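Local coordinates for HTH tetR-type domain-containing protein (Streptomyces coelicolor A3, PDB 3IUV) that probably binds DNA as a TetR-type transcription regulator, although its target genes and any ligand remain uncharacterised, at residues R14-A19 with M58-R63; T35-A40 with G45-H50; D153-Q158 with T164-E169. All coordinates share one frame; numbering follows the deposited sequence.

Interaction 1 of 3, residues R14-A19 with M58-R63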
loop_
_atom_site.group_PDB
_atom_site.type_symbol
_atom_site.label_atom_id
_atom_site.label_comp_id
_atom_site.label_asym_id
_atom_site.label_seq_id
_atom_site.Cartn_x
_atom_site.Cartn_y
_atom_site.Cartn_z
ATOM N N ARG A 14 -17.735 -3.994 -20.666
ATOM C CA ARG A 14 -17.013 -5.200 -21.030
ATOM C C ARG A 14 -15.560 -4.848 -21.111
ATOM O O ARG A 14 -14.701 -5.604 -20.651
ATOM C CB ARG A 14 -17.473 -5.720 -22.385
ATOM C CG ARG A 14 -18.769 -6.500 -22.352
ATOM C CD ARG A 14 -19.169 -6.881 -23.758
ATOM N NE ARG A 14 -18.012 -7.305 -24.543
ATOM C CZ ARG A 14 -18.073 -7.660 -25.822
ATOM N NH1 ARG A 14 -19.237 -7.640 -26.452
ATOM N NH2 ARG A 14 -16.977 -8.034 -26.475
ATOM N N ILE A 15 -15.293 -3.683 -21.699
ATOM C CA ILE A 15 -13.925 -3.196 -21.854
ATOM C C ILE A 15 -13.232 -2.982 -20.493
ATOM O O ILE A 15 -12.187 -3.588 -20.219
ATOM C CB ILE A 15 -13.862 -1.931 -22.761
ATOM C CG1 ILE A 15 -14.116 -2.321 -24.231
ATOM C CG2 ILE A 15 -12.524 -1.170 -22.586
ATOM C CD1 ILE A 15 -14.131 -1.169 -25.202
ATOM N N ILE A 16 -13.824 -2.147 -19.643
ATOM C CA ILE A 16 -13.276 -1.867 -18.319
ATOM C C ILE A 16 -13.045 -3.137 -17.510
ATOM O O ILE A 16 -12.004 -3.306 -16.861
ATOM C CB ILE A 16 -14.215 -0.962 -17.541
ATOM C CG1 ILE A 16 -14.262 0.410 -18.217
ATOM C CG2 ILE A 16 -13.763 -0.859 -16.096
ATOM C CD1 ILE A 16 -15.259 1.356 -17.605
ATOM N N ASP A 17 -14.029 -4.028 -17.551
ATOM C CA ASP A 17 -13.950 -5.278 -16.811
ATOM C C ASP A 17 -12.770 -6.080 -17.294
ATOM O O ASP A 17 -12.039 -6.669 -16.511
ATOM C CB ASP A 17 -15.235 -6.074 -16.994
ATOM C CG ASP A 17 -16.382 -5.514 -16.168
ATOM O OD1 ASP A 17 -16.130 -5.054 -15.031
ATOM O OD2 ASP A 17 -17.532 -5.530 -16.652
ATOM N N ALA A 18 -12.589 -6.091 -18.603
ATOM C CA ALA A 18 -11.469 -6.784 -19.207
ATOM C C ALA A 18 -10.154 -6.162 -18.763
ATOM O O ALA A 18 -9.212 -6.876 -18.430
ATOM C CB ALA A 18 -11.601 -6.767 -20.731
ATOM N N ALA A 19 -10.094 -4.832 -18.759
ATOM C CA ALA A 19 -8.909 -4.129 -18.297
ATOM C C ALA A 19 -8.647 -4.634 -16.899
ATOM O O ALA A 19 -7.521 -4.998 -16.539
ATOM C CB ALA A 19 -9.159 -2.642 -18.263
HETATM N N MSE A 58 -7.119 2.953 -17.355
HETATM C CA MSE A 58 -6.758 2.720 -15.957
HETATM C C MSE A 58 -7.542 3.608 -15.007
HETATM O O MSE A 58 -7.766 3.241 -13.847
HETATM C CB MSE A 58 -5.266 2.920 -15.723
HETATM C CG MSE A 58 -4.410 1.884 -16.406
HETATM SE SE MSE A 58 -2.568 1.918 -15.815
HETATM C CE MSE A 58 -1.724 1.394 -17.519
ATOM N N VAL A 59 -7.949 4.781 -15.483
ATOM C CA VAL A 59 -8.665 5.711 -14.620
ATOM C C VAL A 59 -10.070 5.221 -14.390
ATOM O O VAL A 59 -10.561 5.236 -13.259
ATOM C CB VAL A 59 -8.740 7.136 -15.182
ATOM C CG1 VAL A 59 -9.618 8.019 -14.263
ATOM C CG2 VAL A 59 -7.343 7.716 -15.321
ATOM N N ALA A 60 -10.719 4.800 -15.469
ATOM C CA ALA A 60 -12.042 4.220 -15.359
ATOM C C ALA A 60 -11.881 2.929 -14.584
ATOM O O ALA A 60 -12.593 2.686 -13.609
ATOM C CB ALA A 60 -12.628 3.955 -16.740
ATOM N N ALA A 61 -10.911 2.121 -15.008
ATOM C CA ALA A 61 -10.668 0.820 -14.402
ATOM C C ALA A 61 -10.700 0.890 -12.873
ATOM O O ALA A 61 -11.338 0.066 -12.210
ATOM C CB ALA A 61 -9.350 0.259 -14.885
ATOM N N LEU A 62 -10.026 1.888 -12.314
ATOM C CA LEU A 62 -9.991 2.029 -10.870
ATOM C C LEU A 62 -11.259 2.658 -10.291
ATOM O O LEU A 62 -11.876 2.099 -9.388
ATOM C CB LEU A 62 -8.759 2.813 -10.436
ATOM C CG LEU A 62 -8.664 3.000 -8.924
ATOM C CD1 LEU A 62 -9.514 4.175 -8.475
ATOM C CD2 LEU A 62 -9.069 1.729 -8.191
ATOM N N ARG A 63 -11.631 3.831 -10.784
ATOM C CA ARG A 63 -12.820 4.508 -10.282
ATOM C C ARG A 63 -13.966 3.514 -10.094
ATOM O O ARG A 63 -14.818 3.706 -9.228
ATOM C CB ARG A 63 -13.230 5.659 -11.216
ATOM C CG ARG A 63 -14.328 6.587 -10.677
ATOM C CD ARG A 63 -14.243 7.966 -11.329
ATOM N NE ARG A 63 -13.083 8.724 -10.857
ATOM C CZ ARG A 63 -12.440 9.651 -11.563
ATOM N NH1 ARG A 63 -12.829 9.942 -12.799
ATOM N NH2 ARG A 63 -11.396 10.278 -11.033
#
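I16 meets A60 and A61 with its two branches, where the segments 14-19 and 58-63 cross nearly at right angles (86°), their axes 9.0 Å apart. The isoleucine makes the two closest approaches of the contact, and its torsions decide which branch goes where. CG1 stands anti to the carbonyl carbon (chi1 -67°) and the chain is extended beyond it (chi2 175°), which carries CD1 out to the methyl of A60, with I16 CD1 3.8 Å from A60 CB. The shorter branch reaches the neighbouring residue at its backbone: I16 CG2 lies 3.9 Å from A61 CA. The ethyl arm and the branch methyl thus rest on two consecutive alanines, whose small side chains let the isoleucine come close to the helix backbone. One turn on, A19 adds a looser methyl-to-methyl contact, A19 CB to A61 CB at 4.5 Å. The contact between the segments is wholly apolar, but polar links lie beside it: D17 OD1 is hydrogen-bonded to Q64, on the same helix as A60, while R63 forms a salt bridge with E127 of helix 121-139. A19 also touches L57 and V36, which ties the contact into the domain interior. Such a crossing of the first helix with the long helix that leads into the C-terminal domain is typical of the helical DNA-binding domain of TetR-family regulators.

Interaction 2 of 3, residues T35-A40 with G45-H50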
loop_
_atom_site.group_PDB
_atom_site.type_symbol
_atom_site.label_atom_id
_atom_site.label_comp_id
_atom_site.label_asym_id
_atom_site.label_seq_id
_atom_site.Cartn_x
_atom_site.Cartn_y
_atom_site.Cartn_z
ATOM N N THR A 35 -4.173 -5.190 -25.618
ATOM C CA THR A 35 -4.296 -6.370 -24.752
ATOM C C THR A 35 -5.659 -6.427 -24.097
ATOM O O THR A 35 -6.220 -7.501 -23.868
ATOM C CB THR A 35 -3.255 -6.390 -23.626
ATOM O OG1 THR A 35 -2.058 -5.731 -24.054
ATOM C CG2 THR A 35 -2.944 -7.824 -23.254
ATOM N N VAL A 36 -6.171 -5.251 -23.770
ATOM C CA VAL A 36 -7.551 -5.108 -23.349
ATOM C C VAL A 36 -8.514 -5.457 -24.492
ATOM O O VAL A 36 -9.555 -6.067 -24.270
ATOM C CB VAL A 36 -7.808 -3.685 -22.862
ATOM C CG1 VAL A 36 -9.051 -3.643 -21.997
ATOM C CG2 VAL A 36 -6.609 -3.197 -22.070
ATOM N N ALA A 37 -8.173 -5.077 -25.719
ATOM C CA ALA A 37 -9.020 -5.432 -26.857
ATOM C C ALA A 37 -9.092 -6.950 -26.989
ATOM O O ALA A 37 -10.170 -7.536 -27.065
ATOM C CB ALA A 37 -8.500 -4.804 -28.138
ATOM N N ALA A 38 -7.928 -7.586 -27.006
ATOM C CA ALA A 38 -7.865 -9.040 -27.003
ATOM C C ALA A 38 -8.749 -9.620 -25.902
ATOM O O ALA A 38 -9.687 -10.366 -26.190
ATOM C CB ALA A 38 -6.421 -9.518 -26.839
ATOM N N GLU A 39 -8.461 -9.278 -24.648
ATOM C CA GLU A 39 -9.193 -9.888 -23.535
ATOM C C GLU A 39 -10.695 -9.694 -23.641
ATOM O O GLU A 39 -11.461 -10.551 -23.209
ATOM C CB GLU A 39 -8.695 -9.403 -22.165
ATOM C CG GLU A 39 -8.007 -10.490 -21.320
ATOM C CD GLU A 39 -8.719 -11.847 -21.381
ATOM O OE1 GLU A 39 -8.518 -12.592 -22.376
ATOM O OE2 GLU A 39 -9.465 -12.176 -20.427
ATOM N N ALA A 40 -11.112 -8.573 -24.228
ATOM C CA ALA A 40 -12.526 -8.227 -24.289
ATOM C C ALA A 40 -13.199 -8.817 -25.520
ATOM O O ALA A 40 -14.426 -8.770 -25.643
ATOM C CB ALA A 40 -12.708 -6.710 -24.254
ATOM N N GLY A 45 -10.581 -0.554 -32.084
ATOM C CA GLY A 45 -11.304 0.681 -32.365
ATOM C C GLY A 45 -12.357 1.014 -31.310
ATOM O O GLY A 45 -12.525 2.172 -30.964
ATOM N N SER A 46 -13.068 -0.006 -30.825
ATOM C CA SER A 46 -14.024 0.120 -29.730
ATOM C C SER A 46 -13.303 0.641 -28.515
ATOM O O SER A 46 -13.695 1.600 -27.841
ATOM C CB SER A 46 -14.531 -1.270 -29.342
ATOM O OG SER A 46 -15.826 -1.547 -29.826
ATOM N N THR A 47 -12.263 -0.101 -28.225
ATOM C CA THR A 47 -11.359 0.143 -27.147
ATOM C C THR A 47 -10.944 1.617 -27.126
ATOM O O THR A 47 -11.015 2.292 -26.090
ATOM C CB THR A 47 -10.167 -0.827 -27.339
ATOM O OG1 THR A 47 -10.291 -1.910 -26.401
ATOM C CG2 THR A 47 -8.817 -0.112 -27.244
ATOM N N THR A 48 -10.549 2.143 -28.272
ATOM C CA THR A 48 -10.047 3.497 -28.277
ATOM C C THR A 48 -11.200 4.521 -28.353
ATOM O O THR A 48 -11.093 5.659 -27.884
ATOM C CB THR A 48 -8.987 3.667 -29.371
ATOM O OG1 THR A 48 -9.602 3.557 -30.654
ATOM C CG2 THR A 48 -7.930 2.563 -29.246
ATOM N N TYR A 49 -12.315 4.091 -28.919
ATOM C CA TYR A 49 -13.490 4.934 -29.042
ATOM C C TYR A 49 -13.950 5.302 -27.631
ATOM O O TYR A 49 -14.383 6.417 -27.342
ATOM C CB TYR A 49 -14.567 4.176 -29.825
ATOM C CG TYR A 49 -15.903 4.861 -29.909
ATOM C CD1 TYR A 49 -16.013 6.141 -30.427
ATOM C CD2 TYR A 49 -17.066 4.213 -29.476
ATOM C CE1 TYR A 49 -17.235 6.768 -30.508
ATOM C CE2 TYR A 49 -18.289 4.829 -29.547
ATOM C CZ TYR A 49 -18.368 6.111 -30.068
ATOM O OH TYR A 49 -19.588 6.737 -30.153
ATOM N N HIS A 50 -13.791 4.356 -26.730
ATOM C CA HIS A 50 -14.147 4.595 -25.354
ATOM C C HIS A 50 -12.993 5.126 -24.497
ATOM O O HIS A 50 -13.223 5.791 -23.500
ATOM C CB HIS A 50 -14.752 3.327 -24.766
ATOM C CG HIS A 50 -16.062 2.976 -25.387
ATOM N ND1 HIS A 50 -17.206 3.702 -25.162
ATOM C CD2 HIS A 50 -16.401 1.995 -26.268
ATOM C CE1 HIS A 50 -18.202 3.183 -25.857
ATOM N NE2 HIS A 50 -17.735 2.144 -26.530
#
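A37 and T47 form the centre of this contact, and what joins them is van der Waals packing. The CA atoms of the two residues are 6.1 Å apart, the nearest pair of CA atoms between 35-40 and 45-50. Through OG1, T47 leans on the alanine, standing 3.8 Å from both A37 CA and A37 CB, so the hydroxyl oxygen rests on carbon atoms. V36 contributes at the margin, its carbonyl carbon 4.4 Å from T47 OG1; its side chain also touches L31, and T47 has further neighbours in H33 and V42.

Hydrogen bonds operate within each helix. In 45-50 the carbonyl of G45 receives two donors from the same face of its plane: Y49 N, in the regular helical bond, and the hydroxyl of T48, with T48 OG1 3.2 Å from G45 O. A chi1 of 68° sets this OG1 between the backbone N and the carbonyl carbon of T48, from where it turns back to the preceding turn. The hydroxyl approaches from above the carbonyl plane, at a C=O...donor angle of 108°, so the bond is bent and off-plane, a second one on G45 O beside the helical bond.

Two polar links of 35-40 run to helix 11-24: E39 forms a salt bridge with R21, and the carbonyl oxygen of A40 accepts a hydrogen bond from R14.

Both segments belong to the predicted helix-turn-helix motif, in which helix 44-50 occupies the place of the recognition helix. Because a small methyl and a threonine hydroxyl meet here without a polar bond between them, the spacing of the two helices probably depends largely on the fit of small side chains, while bonds to helix 11-24 fasten the first of them to the rest of the domain.

Interaction 3 of 3, residues D153-Q158 with T164-E169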
loop_
_atom_site.group_PDB
_atom_site.type_symbol
_atom_site.label_atom_id
_atom_site.label_comp_id
_atom_site.label_asym_id
_atom_site.label_seq_id
_atom_site.Cartn_x
_atom_site.Cartn_y
_atom_site.Cartn_z
ATOM N N ASP A 153 -6.658 1.069 5.595
ATOM C CA ASP A 153 -5.634 0.729 4.613
ATOM C C ASP A 153 -4.584 -0.229 5.149
ATOM O O ASP A 153 -4.258 -1.221 4.503
ATOM C CB ASP A 153 -4.947 1.992 4.093
ATOM C CG ASP A 153 -5.292 2.293 2.650
ATOM O OD1 ASP A 153 -5.796 1.389 1.944
ATOM O OD2 ASP A 153 -5.051 3.440 2.226
ATOM N N GLY A 154 -4.050 0.075 6.325
ATOM C CA GLY A 154 -3.074 -0.782 6.991
ATOM C C GLY A 154 -3.584 -2.195 7.181
ATOM O O GLY A 154 -3.042 -3.148 6.611
ATOM N N ILE A 155 -4.636 -2.331 7.978
ATOM C CA ILE A 155 -5.313 -3.616 8.139
ATOM C C ILE A 155 -5.494 -4.312 6.777
ATOM O O ILE A 155 -5.081 -5.449 6.606
ATOM C CB ILE A 155 -6.672 -3.456 8.900
ATOM C CG1 ILE A 155 -6.415 -3.185 10.390
ATOM C CG2 ILE A 155 -7.588 -4.683 8.706
ATOM C CD1 ILE A 155 -7.611 -2.555 11.184
ATOM N N CYS A 156 -6.084 -3.632 5.801
ATOM C CA CYS A 156 -6.269 -4.269 4.501
ATOM C C CYS A 156 -4.935 -4.684 3.934
ATOM O O CYS A 156 -4.763 -5.822 3.475
ATOM C CB CYS A 156 -6.976 -3.352 3.516
ATOM S SG CYS A 156 -8.637 -2.948 4.035
ATOM N N LEU A 157 -3.987 -3.758 3.971
ATOM C CA LEU A 157 -2.667 -4.035 3.435
ATOM C C LEU A 157 -2.178 -5.370 3.977
ATOM O O LEU A 157 -2.079 -6.338 3.241
ATOM C CB LEU A 157 -1.698 -2.921 3.805
ATOM C CG LEU A 157 -1.107 -2.267 2.563
ATOM C CD1 LEU A 157 0.245 -1.660 2.854
ATOM C CD2 LEU A 157 -1.025 -3.282 1.431
ATOM N N GLN A 158 -1.908 -5.412 5.277
ATOM C CA GLN A 158 -1.521 -6.635 5.971
ATOM C C GLN A 158 -2.203 -7.896 5.481
ATOM O O GLN A 158 -1.552 -8.910 5.257
ATOM C CB GLN A 158 -1.771 -6.492 7.470
ATOM C CG GLN A 158 -0.794 -5.538 8.126
ATOM C CD GLN A 158 0.664 -5.920 7.851
ATOM O OE1 GLN A 158 1.468 -5.096 7.399
ATOM N NE2 GLN A 158 1.002 -7.175 8.115
ATOM N N THR A 164 -2.885 -13.483 4.962
ATOM C CA THR A 164 -3.648 -14.052 6.070
ATOM C C THR A 164 -5.153 -13.826 5.859
ATOM O O THR A 164 -5.538 -13.039 4.998
ATOM C CB THR A 164 -3.197 -13.408 7.396
ATOM O OG1 THR A 164 -3.855 -14.040 8.499
ATOM C CG2 THR A 164 -3.513 -11.914 7.406
ATOM N N PRO A 165 -6.016 -14.540 6.609
ATOM C CA PRO A 165 -7.425 -14.118 6.577
ATOM C C PRO A 165 -7.702 -12.993 7.569
ATOM O O PRO A 165 -7.068 -12.894 8.627
ATOM C CB PRO A 165 -8.190 -15.381 6.972
ATOM C CG PRO A 165 -7.221 -16.178 7.772
ATOM C CD PRO A 165 -5.836 -15.842 7.276
ATOM N N TYR A 166 -8.650 -12.140 7.195
ATOM C CA TYR A 166 -9.072 -10.998 7.987
ATOM C C TYR A 166 -9.620 -11.422 9.336
ATOM O O TYR A 166 -10.464 -12.316 9.440
ATOM C CB TYR A 166 -10.147 -10.243 7.222
ATOM C CG TYR A 166 -10.790 -9.086 7.942
ATOM C CD1 TYR A 166 -10.040 -8.001 8.368
ATOM C CD2 TYR A 166 -12.162 -9.051 8.139
ATOM C CE1 TYR A 166 -10.634 -6.929 8.994
ATOM C CE2 TYR A 166 -12.764 -7.987 8.772
ATOM C CZ TYR A 166 -12.000 -6.928 9.189
ATOM O OH TYR A 166 -12.604 -5.866 9.819
ATOM N N ASP A 167 -9.127 -10.772 10.376
ATOM C CA ASP A 167 -9.580 -11.064 11.711
ATOM C C ASP A 167 -10.498 -9.907 12.101
ATOM O O ASP A 167 -10.043 -8.787 12.322
ATOM C CB ASP A 167 -8.368 -11.203 12.628
ATOM C CG ASP A 167 -8.712 -11.811 13.961
ATOM O OD1 ASP A 167 -9.907 -11.827 14.324
ATOM O OD2 ASP A 167 -7.775 -12.260 14.653
ATOM N N GLU A 168 -11.798 -10.175 12.139
ATOM C CA GLU A 168 -12.795 -9.113 12.293
ATOM C C GLU A 168 -12.885 -8.634 13.740
ATOM O O GLU A 168 -13.133 -7.451 14.005
ATOM C CB GLU A 168 -14.167 -9.583 11.786
ATOM C CG GLU A 168 -15.265 -8.503 11.748
ATOM C CD GLU A 168 -16.439 -8.861 10.823
ATOM O OE1 GLU A 168 -17.434 -8.107 10.798
ATOM O OE2 GLU A 168 -16.367 -9.890 10.113
ATOM N N GLU A 169 -12.682 -9.563 14.670
ATOM C CA GLU A 169 -12.672 -9.238 16.088
ATOM C C GLU A 169 -11.516 -8.281 16.313
ATOM O O GLU A 169 -11.611 -7.295 17.062
ATOM C CB GLU A 169 -12.462 -10.506 16.922
ATOM C CG GLU A 169 -13.273 -11.728 16.472
ATOM C CD GLU A 169 -12.788 -13.037 17.102
ATOM O OE1 GLU A 169 -12.737 -14.057 16.374
ATOM O OE2 GLU A 169 -12.454 -13.047 18.313
#
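Q158 and T164 have the nearest CA atoms of the two segments, 7.7 Å apart, where the chain leaves helix 142-161, turns, and runs back in extended form past the helix to D167, the N-cap residue of helix 168-178. The arrangement is the loop connection between the last two helices of the all-helical TetR-type C-terminal domain. T164 lies over the backbone of helix 142-161, its methyl CG2 4.2 Å from Q158 O. Further along, Y166 has its ring carried back toward the helix by a CG anti to the backbone N (chi1 175°), and there it meets I155. The isoleucine presents its branch methyl, CG2, to the edge of the ring, near the ring plane. L94 of helix 86-98 and A171 of helix 168-178 touch both side chains, and the tyrosine hydroxyl is hydrogen-bonded to the carbonyl oxygen of A91, which helps hold the far end of the ring. Beside this contact, D153, L157 and Q158 pack on the second subunit, so the helix that receives the tyrosine also takes part in the dimer interface. At the ring edge itself, I155 CG2 sits 3.8 Å from Y166 CE1 and 4.1 Å from Y166 CD1.

Overall arrangement
From the N terminus, helix 11-24 opens the loop of interaction 1, which closes when the chain returns on helix 54-73. Interaction 2 falls within that loop and closes a much shorter one, from helix 33-40 across the few residues between them to helix 44-50. The two contacts touch, with centres 11 Å apart: V36 and T47 both pack against I15, so helix 11-24 braces the helix-turn-helix as well as helix 54-73. Interaction 3 follows in series, closing a short loop near the C terminus. Its centre lies 26 Å from that of interaction 1 and 35 Å from that of interaction 2, on the other side of the chain's centre, in the C-terminal domain.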